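Local coordinates for protein probable AP endonuclease (African swine fever virus, PDB 6KI3) that cleaves DNA on the 5' side of abasic sites during repair, using three zinc ions, and also has 3'-5' exonuclease, 3'-phosphatase and 3'-repair diesterase activities, at residues A[8-13]-A[46-51]; A[80-85]-A[112-117]; A[142-147]-A[177-182]. All blocks are in the same frame, centred on the assembly; numbering follows the deposited sequence.

Interaction 1 of 3, residues A[8-13]-A[46-51]; sequences GAFVSH and SAQVFI. With nucleotides of chain C.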
loop_
_atom_site.group_PDB
_atom_site.type_symbol
_atom_site.label_atom_id
_atom_site.label_comp_id
_atom_site.label_asym_id
_atom_site.label_seq_id
_atom_site.Cartn_x
_atom_site.Cartn_y
_atom_site.Cartn_z
ATOM N N GLY A 8 8.433 -3.497 -4.144
ATOM C CA GLY A 8 8.877 -3.952 -2.847
ATOM C C GLY A 8 7.807 -4.770 -2.165
ATOM O O GLY A 8 6.860 -5.236 -2.799
ATOM N N ALA A 9 7.964 -4.938 -0.854
ATOM C CA ALA A 9 7.022 -5.737 -0.086
ATOM C C ALA A 9 6.908 -5.176 1.324
ATOM O O ALA A 9 7.731 -4.372 1.767
ATOM C CB ALA A 9 7.439 -7.211 -0.051
ATOM N N PHE A 10 5.862 -5.608 2.024
ATOM C CA PHE A 10 5.718 -5.281 3.435
ATOM C C PHE A 10 6.753 -6.047 4.248
ATOM O O PHE A 10 6.952 -7.248 4.046
ATOM C CB PHE A 10 4.306 -5.611 3.919
ATOM C CG PHE A 10 4.185 -5.710 5.413
ATOM C CD1 PHE A 10 4.204 -4.571 6.201
ATOM C CD2 PHE A 10 4.048 -6.944 6.030
ATOM C CE1 PHE A 10 4.094 -4.661 7.578
ATOM C CE2 PHE A 10 3.936 -7.039 7.405
ATOM C CZ PHE A 10 3.959 -5.897 8.179
ATOM N N VAL A 11 7.415 -5.350 5.164
ATOM C CA VAL A 11 8.484 -5.922 5.973
ATOM C C VAL A 11 7.966 -6.055 7.398
ATOM O O VAL A 11 7.793 -5.054 8.104
ATOM C CB VAL A 11 9.756 -5.067 5.922
ATOM C CG1 VAL A 11 10.857 -5.698 6.761
ATOM C CG2 VAL A 11 10.209 -4.883 4.485
ATOM N N SER A 12 7.717 -7.287 7.827
ATOM C CA SER A 12 7.264 -7.523 9.188
ATOM C C SER A 12 8.452 -7.603 10.140
ATOM O O SER A 12 9.535 -8.075 9.781
ATOM C CB SER A 12 6.443 -8.810 9.271
ATOM O OG SER A 12 7.286 -9.944 9.357
ATOM N N HIS A 13 8.206 -7.207 11.250
ATOM C CA HIS A 13 9.217 -7.252 12.286
ATOM C C HIS A 13 9.531 -8.654 12.669
ATOM O O HIS A 13 10.759 -8.990 12.817
ATOM C CB HIS A 13 8.696 -6.503 13.481
ATOM C CG HIS A 13 9.495 -6.651 14.708
ATOM N ND1 HIS A 13 9.929 -7.826 15.186
ATOM C CD2 HIS A 13 9.877 -5.728 15.638
ATOM C CE1 HIS A 13 10.568 -7.625 16.349
ATOM N NE2 HIS A 13 10.535 -6.346 16.630
ATOM N N SER A 46 11.321 -0.269 -3.050
ATOM C CA SER A 46 10.342 0.220 -2.091
ATOM C C SER A 46 10.182 -0.793 -0.965
ATOM O O SER A 46 10.711 -1.907 -1.017
ATOM C CB SER A 46 8.987 0.499 -2.760
ATOM O OG SER A 46 8.393 -0.695 -3.240
ATOM N N ALA A 47 9.445 -0.384 0.064
ATOM C CA ALA A 47 9.141 -1.224 1.215
ATOM C C ALA A 47 8.013 -0.567 1.997
ATOM O O ALA A 47 7.738 0.626 1.837
ATOM C CB ALA A 47 10.367 -1.433 2.110
ATOM N N GLN A 48 7.329 -1.353 2.795
ATOM C CA GLN A 48 6.271 -0.903 3.676
ATOM C C GLN A 48 6.457 -1.428 5.117
ATOM O O GLN A 48 6.750 -2.560 5.317
ATOM C CB GLN A 48 4.906 -1.262 3.127
ATOM C CG GLN A 48 3.757 -0.793 3.984
ATOM C CD GLN A 48 2.402 -1.079 3.370
ATOM O OE1 GLN A 48 1.936 -0.352 2.543
ATOM N NE2 GLN A 48 1.795 -2.133 3.784
ATOM N N VAL A 49 6.277 -0.580 6.104
ATOM C CA VAL A 49 6.462 -0.958 7.498
ATOM C C VAL A 49 5.372 -0.320 8.349
ATOM O O VAL A 49 4.726 0.652 7.952
ATOM C CB VAL A 49 7.851 -0.546 8.039
ATOM C CG1 VAL A 49 8.953 -1.365 7.386
ATOM C CG2 VAL A 49 8.084 0.943 7.821
ATOM N N PHE A 50 5.173 -0.892 9.534
ATOM C CA PHE A 50 4.387 -0.271 10.592
ATOM C C PHE A 50 5.347 0.423 11.551
ATOM O O PHE A 50 6.199 -0.232 12.160
ATOM C CB PHE A 50 3.552 -1.299 11.357
ATOM C CG PHE A 50 2.378 -1.837 10.592
ATOM C CD1 PHE A 50 1.278 -1.038 10.328
ATOM C CD2 PHE A 50 2.357 -3.156 10.169
ATOM C CE1 PHE A 50 0.191 -1.536 9.632
ATOM C CE2 PHE A 50 1.274 -3.660 9.476
ATOM C CZ PHE A 50 0.189 -2.850 9.207
ATOM N N ILE A 51 5.219 1.747 11.679
ATOM C CA ILE A 51 5.938 2.453 12.738
ATOM C C ILE A 51 5.111 2.549 14.010
ATOM O O ILE A 51 5.639 2.968 15.052
ATOM C CB ILE A 51 6.370 3.865 12.296
ATOM C CG1 ILE A 51 5.147 4.758 12.075
ATOM C CG2 ILE A 51 7.224 3.791 11.040
ATOM C CD1 ILE A 51 5.494 6.161 11.623
ATOM O "O5'" 3DR C 1 -3.153 -5.417 4.486
ATOM P P 3DR C 1 -4.529 -4.678 4.099
ATOM O OP1 3DR C 1 -4.476 -3.387 4.879
ATOM O OP2 3DR C 1 -4.426 -4.514 2.604
ATOM O OP3 3DR C 1 -5.607 -5.627 4.561
ATOM C "C2'" 3DR C 1 0.679 -5.691 6.653
ATOM C "C5'" 3DR C 1 -2.655 -5.403 5.821
ATOM C "C4'" 3DR C 1 -1.505 -6.398 5.910
ATOM O "O4'" 3DR C 1 -0.659 -6.235 4.770
ATOM C "C1'" 3DR C 1 0.697 -6.025 5.168
ATOM C "C3'" 3DR C 1 -0.661 -6.189 7.154
ATOM O "O3'" 3DR C 1 -0.467 -7.447 7.802
ATOM P P DG C 3 5.122 -6.177 12.654
ATOM O OP1 DG C 3 5.776 -5.169 11.791
ATOM O OP2 DG C 3 5.553 -7.592 12.585
ATOM O "O5'" DG C 3 5.249 -5.685 14.165
ATOM C "C5'" DG C 3 4.565 -4.509 14.571
ATOM C "C4'" DG C 3 4.604 -4.355 16.077
ATOM O "O4'" DG C 3 3.576 -5.184 16.684
ATOM C "C3'" DG C 3 5.920 -4.758 16.738
ATOM O "O3'" DG C 3 6.218 -3.839 17.771
ATOM C "C2'" DG C 3 5.609 -6.148 17.294
ATOM C "C1'" DG C 3 4.152 -5.990 17.686
ATOM N N9 DG C 3 3.420 -7.250 17.740
ATOM C C8 DG C 3 3.556 -8.323 16.892
ATOM N N7 DG C 3 2.762 -9.316 17.180
ATOM C C5 DG C 3 2.050 -8.872 18.288
ATOM C C6 DG C 3 1.042 -9.519 19.043
ATOM O O6 DG C 3 0.564 -10.649 18.876
ATOM N N1 DG C 3 0.585 -8.715 20.086
ATOM C C2 DG C 3 1.045 -7.449 20.363
ATOM N N2 DG C 3 0.482 -6.828 21.410
ATOM N N3 DG C 3 1.988 -6.833 19.663
ATOM C C4 DG C 3 2.444 -7.602 18.643
ATOM P P DA C 4 7.648 -3.842 18.504
ATOM O OP1 DA C 4 8.378 -2.647 18.029
ATOM O OP2 DA C 4 8.275 -5.178 18.384
ATOM O "O5'" DA C 4 7.260 -3.614 20.034
ATOM C "C5'" DA C 4 6.361 -2.570 20.373
ATOM C "C4'" DA C 4 5.767 -2.787 21.751
ATOM O "O4'" DA C 4 4.900 -3.950 21.735
ATOM C "C3'" DA C 4 6.783 -3.018 22.862
ATOM O "O3'" DA C 4 6.380 -2.306 24.018
ATOM C "C2'" DA C 4 6.744 -4.534 23.077
ATOM C "C1'" DA C 4 5.302 -4.878 22.719
ATOM N N9 DA C 4 5.143 -6.220 22.162
ATOM C C8 DA C 4 5.890 -6.794 21.171
ATOM N N7 DA C 4 5.516 -8.012 20.862
ATOM C C5 DA C 4 4.444 -8.255 21.704
ATOM C C6 DA C 4 3.602 -9.374 21.871
ATOM N N6 DA C 4 3.723 -10.500 21.160
ATOM N N1 DA C 4 2.626 -9.288 22.799
ATOM C C2 DA C 4 2.508 -8.159 23.509
ATOM N N3 DA C 4 3.236 -7.046 23.441
ATOM C C4 DA C 4 4.197 -7.160 22.511
#

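Interaction 2 of 3, residues A[80-85]-A[112-117]; sequences VVAHGT and VGIKGL. With ZN (zinc ion), chain K.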
loop_
_atom_site.group_PDB
_atom_site.type_symbol
_atom_site.label_atom_id
_atom_site.label_comp_id
_atom_site.label_asym_id
_atom_site.label_seq_id
_atom_site.Cartn_x
_atom_site.Cartn_y
_atom_site.Cartn_z
ATOM N N VAL A 80 10.147 4.270 1.046
ATOM C CA VAL A 80 9.481 3.578 2.143
ATOM C C VAL A 80 8.194 4.313 2.485
ATOM O O VAL A 80 8.172 5.547 2.579
ATOM C CB VAL A 80 10.402 3.470 3.372
ATOM C CG1 VAL A 80 9.745 2.631 4.457
ATOM C CG2 VAL A 80 11.747 2.879 2.973
ATOM N N VAL A 81 7.118 3.555 2.659
ATOM C CA VAL A 81 5.841 4.092 3.103
ATOM C C VAL A 81 5.460 3.386 4.396
ATOM O O VAL A 81 5.761 2.205 4.596
ATOM C CB VAL A 81 4.738 3.934 2.029
ATOM C CG1 VAL A 81 4.423 2.463 1.778
ATOM C CG2 VAL A 81 3.482 4.705 2.416
ATOM N N ALA A 82 4.823 4.129 5.293
ATOM C CA ALA A 82 4.348 3.585 6.556
ATOM C C ALA A 82 2.860 3.290 6.441
ATOM O O ALA A 82 2.098 4.112 5.925
ATOM C CB ALA A 82 4.611 4.557 7.707
ATOM N N HIS A 83 2.453 2.114 6.903
ATOM C CA HIS A 83 1.039 1.781 6.982
ATOM C C HIS A 83 0.514 2.213 8.342
ATOM O O HIS A 83 1.103 1.881 9.376
ATOM C CB HIS A 83 0.810 0.285 6.767
ATOM C CG HIS A 83 -0.616 -0.072 6.480
ATOM N ND1 HIS A 83 -1.651 0.248 7.333
ATOM C CD2 HIS A 83 -1.180 -0.724 5.435
ATOM C CE1 HIS A 83 -2.790 -0.189 6.825
ATOM N NE2 HIS A 83 -2.531 -0.783 5.674
ATOM N N GLY A 84 -0.578 2.972 8.338
ATOM C CA GLY A 84 -1.163 3.417 9.583
ATOM C C GLY A 84 -1.770 2.273 10.369
ATOM O O GLY A 84 -2.018 1.181 9.855
ATOM N N THR A 85 -2.005 2.532 11.652
ATOM C CA THR A 85 -2.664 1.545 12.488
ATOM C C THR A 85 -4.115 1.370 12.050
ATOM O O THR A 85 -4.682 2.196 11.329
ATOM C CB THR A 85 -2.618 1.957 13.959
ATOM O OG1 THR A 85 -3.555 3.017 14.187
ATOM C CG2 THR A 85 -1.226 2.435 14.333
ATOM N N VAL A 112 12.178 10.449 9.623
ATOM C CA VAL A 112 12.936 9.288 9.175
ATOM C C VAL A 112 12.931 9.156 7.657
ATOM O O VAL A 112 13.460 8.175 7.122
ATOM C CB VAL A 112 12.421 8.000 9.837
ATOM C CG1 VAL A 112 12.463 8.135 11.346
ATOM C CG2 VAL A 112 11.011 7.691 9.367
ATOM N N GLY A 113 12.348 10.117 6.945
ATOM C CA GLY A 113 12.362 10.079 5.498
ATOM C C GLY A 113 11.384 9.119 4.865
ATOM O O GLY A 113 11.584 8.720 3.713
ATOM N N ILE A 114 10.332 8.729 5.579
ATOM C CA ILE A 114 9.288 7.889 5.004
ATOM C C ILE A 114 8.368 8.761 4.161
ATOM O O ILE A 114 7.960 9.849 4.585
ATOM C CB ILE A 114 8.519 7.144 6.108
ATOM C CG1 ILE A 114 9.362 5.980 6.635
ATOM C CG2 ILE A 114 7.176 6.647 5.597
ATOM C CD1 ILE A 114 8.720 5.222 7.771
ATOM N N LYS A 115 8.040 8.284 2.959
ATOM C CA LYS A 115 7.371 9.115 1.967
ATOM C C LYS A 115 5.885 9.316 2.239
ATOM O O LYS A 115 5.322 10.319 1.785
ATOM C CB LYS A 115 7.551 8.510 0.573
ATOM C CG LYS A 115 8.992 8.179 0.221
ATOM C CD LYS A 115 9.815 9.434 -0.029
ATOM C CE LYS A 115 11.223 9.080 -0.486
ATOM N NZ LYS A 115 12.023 10.282 -0.851
ATOM N N GLY A 116 5.231 8.405 2.951
ATOM C CA GLY A 116 3.800 8.564 3.131
ATOM C C GLY A 116 3.256 7.683 4.232
ATOM O O GLY A 116 3.974 6.887 4.842
ATOM N N LEU A 117 1.955 7.845 4.476
ATOM C CA LEU A 117 1.226 7.075 5.475
ATOM C C LEU A 117 -0.083 6.592 4.871
ATOM O O LEU A 117 -0.870 7.398 4.365
ATOM C CB LEU A 117 0.951 7.907 6.733
ATOM C CG LEU A 117 0.340 7.161 7.920
ATOM C CD1 LEU A 117 1.359 6.227 8.555
ATOM C CD2 LEU A 117 -0.213 8.137 8.948
HETATM ZN ZN ZN K . -3.945 -1.550 4.225
HETATM O O HOH W 1 11.475 6.612 1.730
#

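Interaction 3 of 3, residues A[142-147]-A[177-182]; sequences VVIYLE and KQIGLC. With ZN (zinc ion), chain K; ZN (zinc ion), chain J; nucleotides of chain C.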
loop_
_atom_site.group_PDB
_atom_site.type_symbol
_atom_site.label_atom_id
_atom_site.label_comp_id
_atom_site.label_asym_id
_atom_site.label_seq_id
_atom_site.Cartn_x
_atom_site.Cartn_y
_atom_site.Cartn_z
ATOM N N VAL A 142 5.273 14.306 3.264
ATOM C CA VAL A 142 4.598 13.053 3.581
ATOM C C VAL A 142 3.187 13.109 3.014
ATOM O O VAL A 142 2.432 14.044 3.304
ATOM C CB VAL A 142 4.569 12.789 5.097
ATOM C CG1 VAL A 142 3.856 11.479 5.394
ATOM C CG2 VAL A 142 5.983 12.772 5.660
ATOM N N VAL A 143 2.833 12.104 2.216
ATOM C CA VAL A 143 1.537 12.036 1.548
ATOM C C VAL A 143 0.661 11.023 2.269
ATOM O O VAL A 143 1.090 9.894 2.531
ATOM C CB VAL A 143 1.698 11.660 0.066
ATOM C CG1 VAL A 143 0.342 11.378 -0.564
ATOM C CG2 VAL A 143 2.423 12.763 -0.686
ATOM N N ILE A 144 -0.566 11.422 2.590
ATOM C CA ILE A 144 -1.553 10.490 3.128
ATOM C C ILE A 144 -2.153 9.725 1.951
ATOM O O ILE A 144 -2.837 10.307 1.106
ATOM C CB ILE A 144 -2.638 11.213 3.932
ATOM C CG1 ILE A 144 -2.024 11.953 5.122
ATOM C CG2 ILE A 144 -3.693 10.226 4.407
ATOM C CD1 ILE A 144 -3.048 12.617 6.020
ATOM N N TYR A 145 -1.889 8.422 1.889
ATOM C CA TYR A 145 -2.403 7.563 0.828
ATOM C C TYR A 145 -3.684 6.897 1.316
ATOM O O TYR A 145 -3.652 6.071 2.234
ATOM C CB TYR A 145 -1.368 6.519 0.415
ATOM C CG TYR A 145 -0.220 7.073 -0.397
ATOM C CD1 TYR A 145 -0.346 7.272 -1.766
ATOM C CD2 TYR A 145 0.992 7.388 0.202
ATOM C CE1 TYR A 145 0.699 7.774 -2.515
ATOM C CE2 TYR A 145 2.046 7.891 -0.539
ATOM C CZ TYR A 145 1.894 8.082 -1.897
ATOM O OH TYR A 145 2.937 8.583 -2.641
ATOM N N LEU A 146 -4.810 7.252 0.701
ATOM C CA LEU A 146 -6.089 6.644 1.041
ATOM C C LEU A 146 -6.234 5.326 0.288
ATOM O O LEU A 146 -6.208 5.305 -0.948
ATOM C CB LEU A 146 -7.238 7.592 0.707
ATOM C CG LEU A 146 -7.190 8.955 1.401
ATOM C CD1 LEU A 146 -8.424 9.776 1.064
ATOM C CD2 LEU A 146 -7.044 8.788 2.906
ATOM N N GLU A 147 -6.383 4.232 1.029
ATOM C CA GLU A 147 -6.401 2.901 0.439
ATOM C C GLU A 147 -7.822 2.481 0.089
ATOM O O GLU A 147 -8.768 2.756 0.833
ATOM C CB GLU A 147 -5.776 1.880 1.392
ATOM C CG GLU A 147 -5.693 0.473 0.817
ATOM C CD GLU A 147 -4.963 -0.495 1.726
ATOM O OE1 GLU A 147 -4.917 -1.697 1.397
ATOM O OE2 GLU A 147 -4.432 -0.056 2.768
ATOM N N LYS A 177 -4.079 19.517 0.698
ATOM C CA LYS A 177 -2.863 19.132 0.002
ATOM C C LYS A 177 -2.310 17.816 0.537
ATOM O O LYS A 177 -2.683 17.343 1.615
ATOM C CB LYS A 177 -1.804 20.230 0.127
ATOM N N GLN A 178 -1.370 17.267 -0.199
ATOM C CA GLN A 178 -0.685 16.054 0.180
ATOM C C GLN A 178 -1.535 14.832 0.431
ATOM O O GLN A 178 -1.330 14.123 1.382
ATOM C CB GLN A 178 0.212 16.349 1.364
ATOM C CG GLN A 178 0.961 17.636 1.175
ATOM C CD GLN A 178 2.339 17.576 1.722
ATOM O OE1 GLN A 178 3.299 17.666 0.989
ATOM N NE2 GLN A 178 2.452 17.417 3.004
ATOM N N ILE A 179 -2.497 14.625 -0.441
ATOM C CA ILE A 179 -3.384 13.471 -0.373
ATOM C C ILE A 179 -3.124 12.605 -1.596
ATOM O O ILE A 179 -3.026 13.118 -2.718
ATOM C CB ILE A 179 -4.860 13.897 -0.296
ATOM C CG1 ILE A 179 -5.088 14.801 0.917
ATOM C CG2 ILE A 179 -5.766 12.675 -0.226
ATOM C CD1 ILE A 179 -4.936 14.091 2.246
ATOM N N GLY A 180 -2.996 11.296 -1.376
ATOM C CA GLY A 180 -2.760 10.356 -2.450
ATOM C C GLY A 180 -3.757 9.211 -2.406
ATOM O O GLY A 180 -4.624 9.145 -1.532
ATOM N N LEU A 181 -3.608 8.312 -3.375
ATOM C CA LEU A 181 -4.472 7.148 -3.518
ATOM C C LEU A 181 -3.626 5.885 -3.487
ATOM O O LEU A 181 -2.591 5.810 -4.158
ATOM C CB LEU A 181 -5.273 7.215 -4.822
ATOM C CG LEU A 181 -5.987 5.933 -5.257
ATOM C CD1 LEU A 181 -7.107 5.582 -4.291
ATOM C CD2 LEU A 181 -6.519 6.065 -6.677
ATOM N N CYS A 182 -4.064 4.903 -2.707
ATOM C CA CYS A 182 -3.450 3.582 -2.674
ATOM C C CYS A 182 -4.458 2.573 -3.205
ATOM O O CYS A 182 -5.531 2.396 -2.620
ATOM C CB CYS A 182 -3.004 3.209 -1.261
ATOM S SG CYS A 182 -2.196 1.595 -1.155
HETATM ZN ZN ZN K . -3.945 -1.550 4.225
HETATM ZN ZN ZN J . -3.297 -3.100 1.506
ATOM O "O5'" 3DR C 1 -3.153 -5.417 4.486
ATOM P P 3DR C 1 -4.529 -4.678 4.099
ATOM O OP1 3DR C 1 -4.476 -3.387 4.879
ATOM O OP2 3DR C 1 -4.426 -4.514 2.604
ATOM O OP3 3DR C 1 -5.607 -5.627 4.561
ATOM C "C2'" 3DR C 1 0.679 -5.691 6.653
ATOM C "C5'" 3DR C 1 -2.655 -5.403 5.821
ATOM C "C4'" 3DR C 1 -1.505 -6.398 5.910
ATOM O "O4'" 3DR C 1 -0.659 -6.235 4.770
ATOM C "C1'" 3DR C 1 0.697 -6.025 5.168
ATOM C "C3'" 3DR C 1 -0.661 -6.189 7.154
ATOM O "O3'" 3DR C 1 -0.467 -7.447 7.802
#

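Interaction 1 of 3, residues A[8-13]-A[46-51]
The ring of Phe10 carries the dideoxyribose of the abasic-site analogue in the bound DNA on one of its faces: C2' of 3DR1 of chain C sits 3.4 Å above the ring plane, over its centre. C1' of the same sugar lies 3.5 Å from Phe10 CG, so carbons C1' and C2' of the sugar pack against this face. Phe50 closes in from segment 46-51, its CE2 3.5 Å from Phe10 CE1 and equally near the sugar C2'. The two rings meet obliquely, with planes at 71°, and the edge of Phe50 faces C3' of the sugar. Phe10 reaches this place with CG anti to its backbone N (chi1 162°), whereas Phe50 has CG anti to its carbonyl carbon. Farther along, the backbone N of His13 gives a hydrogen bond of 3.0 Å to OP2 of DG3 of chain C, with a weak second one to OP1, while NE2 of its ring approaches a phosphate oxygen of DA4 of chain C.

Beneath the rings the backbones run parallel. Val11 N points almost straight at Gln48 O, 2.9 Å away and nearly along the C=O axis; Gln48 N bonds more loosely to Ala9 O, 3.2 Å, from above the carbonyl plane. Gln48, extended on the same face as Phe10, hydrogen-bonds through OE1 to His223 and through NE2 to Glu276, both zinc-binding residues, and is thus a second-shell residue of the metal site. Val11 CG2 packs on Ala47 CB at 4.2 Å, and both side chains touch Tyr33 of helix 25-39. Adjacent parallel strands whose C-terminal ends and following loops hold the substrate are characteristic of a TIM barrel, here the DNA-binding mouth of an endonuclease IV-type active site.

Interaction 2 of 3, residues A[80-85]-A[112-117]
His83 NE2 is held by one bond, to the zinc ion of chain K at 2.2 Å, and ND1 holds the ring in place with its own single bond, donated to Gly84 O at 2.7 Å. The second bond uses a lone pair in the carbonyl plane, and the oxygen itself is 7° out of the His83 ring plane, so it should fix the ring's rotation and leave NE2 as the metal ligand. Such a carbonyl partner would also be expected to make the ring a somewhat better electron donor. His120 and Glu147 bind the same ion, which a phosphate of the DNA also joins.

Behind this ligand the strand pairs in parallel with 112-117. Lys115 N reaches Val80 O at 2.8 Å, nearly along the C=O axis, and Ala82 N bonds to Gly116 O from above the carbonyl plane. One water links Val80 N to Gly113 O, tying the turn after helix 96-112 to the strand.

Ile114 lays CG2, anti to its backbone N, against Ala82 CB at 3.9 Å and Val80 O, while its CG1 meets Val80 CG1. Leu117 brings CD1 to 3.8 Å from the same Ala82 methyl, which is therefore held between two branched side chains. On the opposite face of the sheet, Val81 CG2 lies 3.3 Å from Gly116 O. Two parallel strands joined through helix 96-112 make this a beta-alpha-beta unit of the TIM barrel, with a metal ligand at the C-terminal end of the first strand.

Interaction 3 of 3, residues A[142-147]-A[177-182]
Four backbone hydrogen bonds join the parallel segments 142-147 and 177-182, passing in turn from one to the other. Ile144 N donates to Gln178 O at 3.1 Å, and Ile144 O accepts Gly180 N at 2.7 Å; Leu146 repeats the pattern, its N bonding to Gly180 O and its O receiving Cys182 N at 2.8 Å. Both polar backbone atoms of Ile144, Leu146 and Gly180 are thereby used. All four donors lie above the carbonyl planes, although the N-H groups aim well, at 175° for Cys182. Side-chain NE2 of Gln178 hydrogen-bonds to Val139 O.

Glu147 is extended, with CG anti to its backbone N, and its carboxylate bridges two metals: OE2 binds the zinc of chain K and OE1 the zinc of chain J, each at 2.1 Å. OP1 and OP2 of 3DR1 of chain C bind the same respective ions, so two cations probably stabilise both the carboxylate and the phosphate charge.

Gly180 lies beside the ring of Tyr145; Val143 CG1 lies over the centre of one face, 3.8 Å above the plane, and the ring edge faces Leu181. On the other face of the sheet the side chains of Leu146 and Ile179 cross obliquely, CD1 of the first meeting CG2 of the second. Helix 161-174 covers this outer side through Phe168 and Ile171, helix 96-112 packs on Val142 and Ile144, and strands 116-120 and 220-227 flank the pair.

In the fold
From the N terminus, interaction 1 closes a loop of 32 residues, 18 of them helical, by pairing strands 6-10 and 46-49. Interaction 2 then closes the 79-83 to 116-120 unit around helix 96-112, and interaction 3 the 143-147 to 179-184 unit around helix 161-174. The three follow in series, neither nested nor crossed. Strand 46-49 pairs with 79-83, and 116-120 with 143-147, so that backbone bonds carry one parallel sheet through all six strands. Interactions 1 and 3 do not touch, their nearest atoms being about 6 Å apart, but interactions 2 and 3 share the zinc of chain K. Strand 6-10 also pairs with 272-275, within the curled sheet of the barrel.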